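Local coordinates for protein putative isomerase YbhH (Escherichia coli, PDB 6OTV) that is of uncertain function but probably acts as an isomerase of the PrpF family, at residues A17-E22 / K33-I38; K236-G241 / V247-V252; T280-I285 / L317-S322. All coordinates share one frame; numbering follows the deposited sequence.

Contact 1. Residues A17-E22 / K33-I38; sequences AFLLAE and KILMAI. With EDO (1,2-ethanediol), chain L.
L19, on strand 14-20, sends its CD1 methyl into the flank of helix 28-39, where it meets two side chains at once: CD1 of I38 at 3.7 Å and CD2 of L35 at 3.8 Å. These two approaches differ. L19 and I38 point at each other and touch tip to tip, methyl against methyl, whereas L35 runs past L19 in the opposite direction and touches it alongside. The CG of L19 stands beside the backbone N (chi1 -55°), and its second torsion is extended, which carries CD1 out to the helix. I38 has a second point of contact: its CG2 branch faces CB of A17 at a looser 4.2 Å. L35 and I38 lie one turn apart, on the same side of the helix, so a single leucine can bridge them; the small A17 suits the spot where the helix backbone comes nearest, its CA 8.0 Å from that of I38. C6 of strand 3-11 touches both A17 and L19, and V60 of strand 59-65 also packs on L19, so the tight part is closed by the sheet as well.

The C-terminal end of segment 17-22 is quite different. There the chain leaves the strand, E22 is exposed, and an ethanediol, probably from the crystallisation liquor, lies against the backbone. Its O2 lies 3.0 Å from E22 N, but the N-H...O angle of 129° makes this a weak hydrogen bond; the ethanediol is also bonded to R65 N.

Strand and helix therefore adhere through methyl groups alone, with no hydrogen bond between the two segments. Such a join depends on shape and on burial from water, consistent with a helix packed on a sheet face, following strand 14-20 in the chain and preceding its parallel neighbour 59-65.

Contact 2. Residues K236-G241 / V247-V252; sequences KAMGLG and VIPKPV
The end of the M238 side chain lies against the ring of P249, and the two side chains cross obliquely. The CE methyl does the touching, 3.4 Å from CG and 3.5 Å from CB of the proline, so it packs against those two carbons from well out of the ring's plane. An otherwise extended chain bends at its last torsion (chi3 -48°), and this turns CE toward the ring. A flexible methionine suits such a place, because its thioether can fold to fit a rigid partner. The ring makes proline rigid; in addition the peptide bond before it is cis, which kinks the chain just ahead of strand 250-255.

L240 and I248 form the second pair and cross at about a right angle. CD1 of the leucine reaches CD1 of the isoleucine at 4.0 Å and its CG1 at 4.2 Å, a looser touch than the first. The first torsion of I248 (chi1 61°) presents CG1 and CD1 to L240. G239 separates M238 from L240 with a positive phi of 87°, a backbone shape that glycine adopts readily, and this turn lets both neighbours face the same segment. Within segment 247-252, K250 NZ donates to V247 O at 2.8 Å from above the carbonyl plane, tying the bend around the cis proline together.

The contact joins the C-terminal exit of helix 221-237 to the entry of strand 250-255. R231 of that helix also packs on P249, P176 and T177 from a loop cover M238, and the strand itself runs on between strands 197-202 and 263-267.

Contact 3. Residues T280-I285 / L317-S322; sequences TGAIAI and LDVHLS. With EDO (1,2-ethanediol), chain O.
Helix-on-sheet packing, in the diaminopimelate epimerase-like fold expected of the PrpF family, brings helix 279-290 against strand 315-322, their short segments inclined at 52° with axes 9.1 Å apart. Alternation along the strand puts L317 and V319 on the helix side, while D318 points away and is held by N307 and N309 of the neighbouring strand. A282 touches both apolar residues with its one methyl: its CB is 3.9 Å from CD1 of L317 and equally 3.9 Å from CG2 of V319. Alanine suits this place because a single methyl lets the helix come close, bringing the CA atoms of I283 and V319 to 7.1 Å. I283 starts out away from the strand, but the bend at its second torsion (chi2 -53°) brings CD1 back toward it. M194 and A195 of a loop and A333 of strand 332-344 also pack on this isoleucine. At the far end of the strand S322 OG shares a 3.0 Å hydrogen bond with O2 of an ethanediol. The valine's two methyls divide the work, CG2 on A282 and CG1 at 4.0 Å from CD1 of I283, whose side chain crosses it at about a right angle.

Overall arrangement
The three contacts follow one another along the chain without overlapping. Contact 1, near the N-terminus, lies on the other side of the chain's centre from contact 3, with centres about 30 Å apart and nearest atoms about 15 Å apart; contact 2 is similarly remote from it, about 32 Å between centres. Contacts 2 and 3 are neighbours, about 19 Å between centres, and they touch where CG1 of V252 packs on CD1 of I285 at 3.6 Å. Strand 263-267 pairs with strand 250-255 and also packs on I285. Strand 332-344 pairs with both 3-11 and 315-322, so strand pairing connects the two sides, while each contact packs apolar side chains locally.

Contact 1. Residues A17-E22 / K33-I38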
loop_
_atom_site.group_PDB
_atom_site.type_symbol
_atom_site.label_atom_id
_atom_site.label_comp_id
_atom_site.label_asym_id
_atom_site.label_seq_id
_atom_site.Cartn_x
_atom_site.Cartn_y
_atom_site.Cartn_z
ATOM N N ALA A 17 0.864 -8.073 26.139
ATOM C CA ALA A 17 2.174 -8.541 25.714
ATOM C C ALA A 17 2.402 -8.252 24.241
ATOM O O ALA A 17 1.508 -8.439 23.408
ATOM C CB ALA A 17 2.334 -10.040 25.958
ATOM N N PHE A 18 3.612 -7.801 23.930
ATOM C CA PHE A 18 4.083 -7.644 22.563
ATOM C C PHE A 18 5.190 -8.668 22.336
ATOM O O PHE A 18 6.197 -8.673 23.053
ATOM C CB PHE A 18 4.566 -6.215 22.312
ATOM C CG PHE A 18 3.443 -5.223 22.128
ATOM C CD1 PHE A 18 2.649 -4.845 23.198
ATOM C CD2 PHE A 18 3.180 -4.675 20.880
ATOM C CE1 PHE A 18 1.612 -3.940 23.032
ATOM C CE2 PHE A 18 2.147 -3.769 20.705
ATOM C CZ PHE A 18 1.361 -3.402 21.782
ATOM N N LEU A 19 4.984 -9.546 21.358
ATOM C CA LEU A 19 5.841 -10.697 21.130
ATOM C C LEU A 19 6.299 -10.723 19.681
ATOM O O LEU A 19 5.586 -10.274 18.780
ATOM C CB LEU A 19 5.107 -12.008 21.454
ATOM C CG LEU A 19 4.490 -12.121 22.850
ATOM C CD1 LEU A 19 3.560 -13.322 22.934
ATOM C CD2 LEU A 19 5.584 -12.212 23.905
ATOM N N LEU A 20 7.499 -11.252 19.466
ATOM C CA LEU A 20 7.987 -11.542 18.127
ATOM C C LEU A 20 7.518 -12.928 17.711
ATOM O O LEU A 20 7.597 -13.881 18.491
ATOM C CB LEU A 20 9.513 -11.472 18.073
ATOM C CG LEU A 20 10.155 -10.101 18.273
ATOM C CD1 LEU A 20 11.657 -10.251 18.437
ATOM C CD2 LEU A 20 9.834 -9.193 17.098
ATOM N N ALA A 21 7.031 -13.036 16.473
ATOM C CA ALA A 21 6.532 -14.317 15.983
ATOM C C ALA A 21 7.610 -15.392 15.963
ATOM O O ALA A 21 7.279 -16.582 16.006
ATOM C CB ALA A 21 5.928 -14.144 14.589
ATOM N N GLU A 22 8.888 -15.000 15.904
ATOM C CA GLU A 22 9.980 -15.968 15.980
ATOM C C GLU A 22 9.869 -16.845 17.218
ATOM O O GLU A 22 10.195 -18.036 17.178
ATOM C CB GLU A 22 11.328 -15.249 15.998
ATOM C CG GLU A 22 11.854 -14.790 14.667
ATOM C CD GLU A 22 13.120 -13.969 14.827
ATOM O OE1 GLU A 22 13.453 -13.618 15.980
ATOM O OE2 GLU A 22 13.780 -13.677 13.806
ATOM N N LYS A 33 -1.948 -21.946 23.775
ATOM C CA LYS A 33 -1.640 -22.338 25.147
ATOM C C LYS A 33 -0.578 -21.429 25.754
ATOM O O LYS A 33 -0.663 -21.055 26.929
ATOM C CB LYS A 33 -1.187 -23.797 25.194
ATOM C CG LYS A 33 -2.318 -24.811 25.151
ATOM C CD LYS A 33 -1.801 -26.214 25.441
ATOM C CE LYS A 33 -2.939 -27.216 25.578
ATOM N NZ LYS A 33 -3.732 -27.341 24.322
ATOM N N ILE A 34 0.429 -21.057 24.963
ATOM C CA ILE A 34 1.466 -20.161 25.460
ATOM C C ILE A 34 0.883 -18.790 25.772
ATOM O O ILE A 34 1.198 -18.189 26.806
ATOM C CB ILE A 34 2.619 -20.080 24.444
ATOM C CG1 ILE A 34 3.342 -21.427 24.376
ATOM C CG2 ILE A 34 3.581 -18.954 24.798
ATOM C CD1 ILE A 34 4.374 -21.514 23.288
ATOM N N LEU A 35 0.010 -18.282 24.896
ATOM C CA LEU A 35 -0.589 -16.972 25.129
ATOM C C LEU A 35 -1.421 -16.965 26.405
ATOM O O LEU A 35 -1.396 -15.989 27.165
ATOM C CB LEU A 35 -1.442 -16.562 23.927
ATOM C CG LEU A 35 -0.715 -16.445 22.585
ATOM C CD1 LEU A 35 -1.630 -15.844 21.525
ATOM C CD2 LEU A 35 0.554 -15.622 22.733
ATOM N N MET A 36 -2.167 -18.044 26.657
ATOM C CA MET A 36 -2.930 -18.138 27.897
ATOM C C MET A 36 -2.005 -18.151 29.106
ATOM O O MET A 36 -2.282 -17.493 30.117
ATOM C CB MET A 36 -3.810 -19.389 27.888
ATOM C CG MET A 36 -4.839 -19.436 26.769
ATOM S SD MET A 36 -5.703 -21.022 26.729
ATOM C CE MET A 36 -6.449 -20.978 25.103
ATOM N N ALA A 37 -0.895 -18.890 29.016
ATOM C CA ALA A 37 0.040 -18.965 30.133
ATOM C C ALA A 37 0.738 -17.634 30.379
ATOM O O ALA A 37 1.104 -17.331 31.520
ATOM C CB ALA A 37 1.071 -20.065 29.885
ATOM N N ILE A 38 0.941 -16.833 29.330
ATOM C CA ILE A 38 1.562 -15.526 29.522
ATOM C C ILE A 38 0.633 -14.607 30.305
ATOM O O ILE A 38 1.063 -13.909 31.231
ATOM C CB ILE A 38 1.960 -14.910 28.168
ATOM C CG1 ILE A 38 3.072 -15.727 27.509
ATOM C CG2 ILE A 38 2.419 -13.471 28.348
ATOM C CD1 ILE A 38 3.497 -15.187 26.156
HETATM C C1 EDO L . 11.018 -11.286 12.961
HETATM O O1 EDO L . 10.161 -11.092 11.828
HETATM C C2 EDO L . 10.184 -11.625 14.192
HETATM O O2 EDO L . 9.412 -12.807 13.946
#

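Contact 2. Residues K236-G241 / V247-V252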
loop_
_atom_site.group_PDB
_atom_site.type_symbol
_atom_site.label_atom_id
_atom_site.label_comp_id
_atom_site.label_asym_id
_atom_site.label_seq_id
_atom_site.Cartn_x
_atom_site.Cartn_y
_atom_site.Cartn_z
ATOM N N LYS A 236 -28.066 -9.547 5.773
ATOM C CA LYS A 236 -28.489 -10.194 4.536
ATOM C C LYS A 236 -28.567 -9.198 3.388
ATOM O O LYS A 236 -28.340 -9.566 2.230
ATOM C CB LYS A 236 -29.839 -10.885 4.735
ATOM N N ALA A 237 -28.872 -7.934 3.687
ATOM C CA ALA A 237 -28.962 -6.913 2.653
ATOM C C ALA A 237 -27.599 -6.415 2.192
ATOM O O ALA A 237 -27.489 -5.900 1.075
ATOM C CB ALA A 237 -29.797 -5.732 3.153
ATOM N N MET A 238 -26.564 -6.555 3.020
ATOM C CA MET A 238 -25.226 -6.086 2.686
ATOM C C MET A 238 -24.370 -7.156 2.022
ATOM O O MET A 238 -23.137 -7.060 2.059
ATOM C CB MET A 238 -24.519 -5.569 3.939
ATOM C CG MET A 238 -25.009 -4.221 4.425
ATOM S SD MET A 238 -24.178 -3.772 5.957
ATOM C CE MET A 238 -24.392 -5.296 6.852
ATOM N N GLY A 239 -24.986 -8.169 1.420
ATOM C CA GLY A 239 -24.246 -9.208 0.740
ATOM C C GLY A 239 -23.808 -10.360 1.613
ATOM O O GLY A 239 -23.114 -11.259 1.119
ATOM N N LEU A 240 -24.172 -10.361 2.889
ATOM C CA LEU A 240 -23.898 -11.482 3.770
ATOM C C LEU A 240 -25.177 -12.312 3.909
ATOM O O LEU A 240 -26.124 -12.154 3.128
ATOM C CB LEU A 240 -23.369 -10.975 5.122
ATOM C CG LEU A 240 -22.604 -9.649 5.244
ATOM C CD1 LEU A 240 -22.153 -9.445 6.687
ATOM C CD2 LEU A 240 -21.413 -9.552 4.296
ATOM N N GLY A 241 -25.221 -13.195 4.899
ATOM C CA GLY A 241 -26.404 -14.006 5.107
ATOM C C GLY A 241 -26.337 -14.814 6.383
ATOM O O GLY A 241 -25.311 -15.436 6.670
ATOM N N VAL A 247 -20.252 -11.887 14.161
ATOM C CA VAL A 247 -20.115 -10.680 14.967
ATOM C C VAL A 247 -20.236 -9.417 14.124
ATOM O O VAL A 247 -19.990 -8.317 14.626
ATOM C CB VAL A 247 -18.796 -10.685 15.760
ATOM C CG1 VAL A 247 -18.776 -11.840 16.754
ATOM C CG2 VAL A 247 -17.595 -10.773 14.827
ATOM N N ILE A 248 -20.593 -9.550 12.850
ATOM C CA ILE A 248 -20.813 -8.395 11.984
ATOM C C ILE A 248 -22.186 -8.530 11.330
ATOM O O ILE A 248 -22.693 -9.653 11.188
ATOM C CB ILE A 248 -19.698 -8.269 10.930
ATOM C CG1 ILE A 248 -19.681 -9.519 10.048
ATOM C CG2 ILE A 248 -18.345 -8.059 11.590
ATOM C CD1 ILE A 248 -18.798 -9.425 8.845
ATOM N N PRO A 249 -22.844 -7.418 10.934
ATOM C CA PRO A 249 -22.376 -6.042 11.147
ATOM C C PRO A 249 -22.566 -5.600 12.589
ATOM O O PRO A 249 -23.447 -6.120 13.268
ATOM C CB PRO A 249 -23.261 -5.225 10.209
ATOM C CG PRO A 249 -24.548 -5.975 10.215
ATOM C CD PRO A 249 -24.131 -7.436 10.214
ATOM N N LYS A 250 -21.739 -4.673 13.051
ATOM C CA LYS A 250 -21.888 -4.140 14.396
ATOM C C LYS A 250 -22.940 -3.037 14.383
ATOM O O LYS A 250 -22.732 -2.009 13.728
ATOM C CB LYS A 250 -20.564 -3.589 14.903
ATOM C CG LYS A 250 -19.440 -4.603 14.968
ATOM C CD LYS A 250 -19.176 -5.074 16.394
ATOM C CE LYS A 250 -17.840 -5.819 16.494
ATOM N NZ LYS A 250 -17.744 -6.940 15.514
ATOM N N PRO A 251 -24.075 -3.209 15.061
ATOM C CA PRO A 251 -25.073 -2.133 15.100
ATOM C C PRO A 251 -24.623 -1.000 16.007
ATOM O O PRO A 251 -24.011 -1.222 17.055
ATOM C CB PRO A 251 -26.329 -2.829 15.641
ATOM C CG PRO A 251 -25.812 -3.993 16.410
ATOM C CD PRO A 251 -24.553 -4.436 15.722
ATOM N N VAL A 252 -24.911 0.228 15.578
ATOM C CA VAL A 252 -24.504 1.434 16.292
ATOM C C VAL A 252 -25.719 2.331 16.461
ATOM O O VAL A 252 -26.302 2.785 15.469
ATOM C CB VAL A 252 -23.388 2.197 15.561
ATOM C CG1 VAL A 252 -23.040 3.451 16.339
ATOM C CG2 VAL A 252 -22.163 1.310 15.370
#

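Contact 3. Residues T280-I285 / L317-S322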
loop_
_atom_site.group_PDB
_atom_site.type_symbol
_atom_site.label_atom_id
_atom_site.label_comp_id
_atom_site.label_asym_id
_atom_site.label_seq_id
_atom_site.Cartn_x
_atom_site.Cartn_y
_atom_site.Cartn_z
ATOM N N THR A 280 -12.177 0.919 14.815
ATOM C CA THR A 280 -12.780 0.626 13.519
ATOM C C THR A 280 -14.205 1.153 13.445
ATOM O O THR A 280 -14.617 1.710 12.421
ATOM C CB THR A 280 -12.749 -0.877 13.245
ATOM O OG1 THR A 280 -13.454 -1.570 14.281
ATOM C CG2 THR A 280 -11.315 -1.377 13.190
ATOM N N GLY A 281 -14.973 0.994 14.525
ATOM C CA GLY A 281 -16.298 1.591 14.564
ATOM C C GLY A 281 -16.251 3.102 14.444
ATOM O O GLY A 281 -17.101 3.711 13.789
ATOM N N ALA A 282 -15.246 3.727 15.064
ATOM C CA ALA A 282 -15.106 5.175 14.966
ATOM C C ALA A 282 -14.830 5.603 13.530
ATOM O O ALA A 282 -15.300 6.658 13.089
ATOM C CB ALA A 282 -14.001 5.662 15.904
ATOM N N ILE A 283 -14.075 4.795 12.783
ATOM C CA ILE A 283 -13.826 5.104 11.377
ATOM C C ILE A 283 -15.136 5.104 10.599
ATOM O O ILE A 283 -15.420 6.022 9.819
ATOM C CB ILE A 283 -12.819 4.108 10.772
ATOM C CG1 ILE A 283 -11.527 4.064 11.592
ATOM C CG2 ILE A 283 -12.533 4.457 9.317
ATOM C CD1 ILE A 283 -10.894 5.410 11.820
ATOM N N ALA A 284 -15.956 4.072 10.809
ATOM C CA ALA A 284 -17.198 3.936 10.055
ATOM C C ALA A 284 -18.167 5.071 10.368
ATOM O O ALA A 284 -18.752 5.669 9.458
ATOM C CB ALA A 284 -17.840 2.579 10.350
ATOM N N ILE A 285 -18.347 5.379 11.654
ATOM C CA ILE A 285 -19.306 6.407 12.054
ATOM C C ILE A 285 -18.860 7.779 11.563
ATOM O O ILE A 285 -19.661 8.551 11.022
ATOM C CB ILE A 285 -19.496 6.392 13.579
ATOM C CG1 ILE A 285 -20.046 5.040 14.024
ATOM C CG2 ILE A 285 -20.422 7.519 14.008
ATOM C CD1 ILE A 285 -19.733 4.712 15.458
ATOM N N LEU A 317 -13.573 10.458 21.147
ATOM C CA LEU A 317 -12.449 10.072 20.304
ATOM C C LEU A 317 -12.429 10.966 19.075
ATOM O O LEU A 317 -13.467 11.170 18.439
ATOM C CB LEU A 317 -12.553 8.595 19.903
ATOM C CG LEU A 317 -11.326 7.888 19.326
ATOM C CD1 LEU A 317 -11.378 7.880 17.817
ATOM C CD2 LEU A 317 -10.032 8.527 19.814
ATOM N N ASP A 318 -11.254 11.505 18.754
ATOM C CA ASP A 318 -11.081 12.354 17.580
ATOM C C ASP A 318 -10.655 11.511 16.385
ATOM O O ASP A 318 -9.693 10.741 16.470
ATOM C CB ASP A 318 -10.041 13.444 17.847
ATOM C CG ASP A 318 -10.594 14.595 18.669
ATOM O OD1 ASP A 318 -11.741 15.019 18.412
ATOM O OD2 ASP A 318 -9.875 15.077 19.571
ATOM N N VAL A 319 -11.377 11.652 15.277
ATOM C CA VAL A 319 -11.023 11.018 14.013
ATOM C C VAL A 319 -10.818 12.120 12.986
ATOM O O VAL A 319 -11.704 12.959 12.785
ATOM C CB VAL A 319 -12.099 10.030 13.530
ATOM C CG1 VAL A 319 -11.644 9.342 12.244
ATOM C CG2 VAL A 319 -12.418 9.005 14.607
ATOM N N HIS A 320 -9.647 12.132 12.358
ATOM C CA HIS A 320 -9.354 13.078 11.290
ATOM C C HIS A 320 -9.672 12.422 9.954
ATOM O O HIS A 320 -9.130 11.359 9.632
ATOM C CB HIS A 320 -7.896 13.530 11.333
ATOM C CG HIS A 320 -7.559 14.566 10.305
ATOM N ND1 HIS A 320 -6.909 14.264 9.127
ATOM C CD2 HIS A 320 -7.797 15.899 10.272
ATOM C CE1 HIS A 320 -6.754 15.367 8.417
ATOM N NE2 HIS A 320 -7.284 16.374 9.089
ATOM N N LEU A 321 -10.559 13.046 9.190
ATOM C CA LEU A 321 -10.927 12.580 7.864
ATOM C C LEU A 321 -10.295 13.465 6.797
ATOM O O LEU A 321 -9.960 14.628 7.035
ATOM C CB LEU A 321 -12.449 12.563 7.692
ATOM C CG LEU A 321 -13.201 11.430 8.386
ATOM C CD1 LEU A 321 -14.628 11.373 7.878
ATOM C CD2 LEU A 321 -12.502 10.104 8.151
ATOM N N SER A 322 -10.145 12.893 5.606
ATOM C CA SER A 322 -9.463 13.545 4.497
ATOM C C SER A 322 -9.779 12.773 3.225
ATOM O O SER A 322 -9.929 11.549 3.252
ATOM C CB SER A 322 -7.949 13.600 4.736
ATOM O OG SER A 322 -7.241 13.813 3.528
HETATM C C1 EDO O . -6.403 10.351 -0.528
HETATM O O1 EDO O . -7.820 10.426 -0.726
HETATM C C2 EDO O . -6.052 10.516 0.948
HETATM O O2 EDO O . -6.343 11.853 1.374
#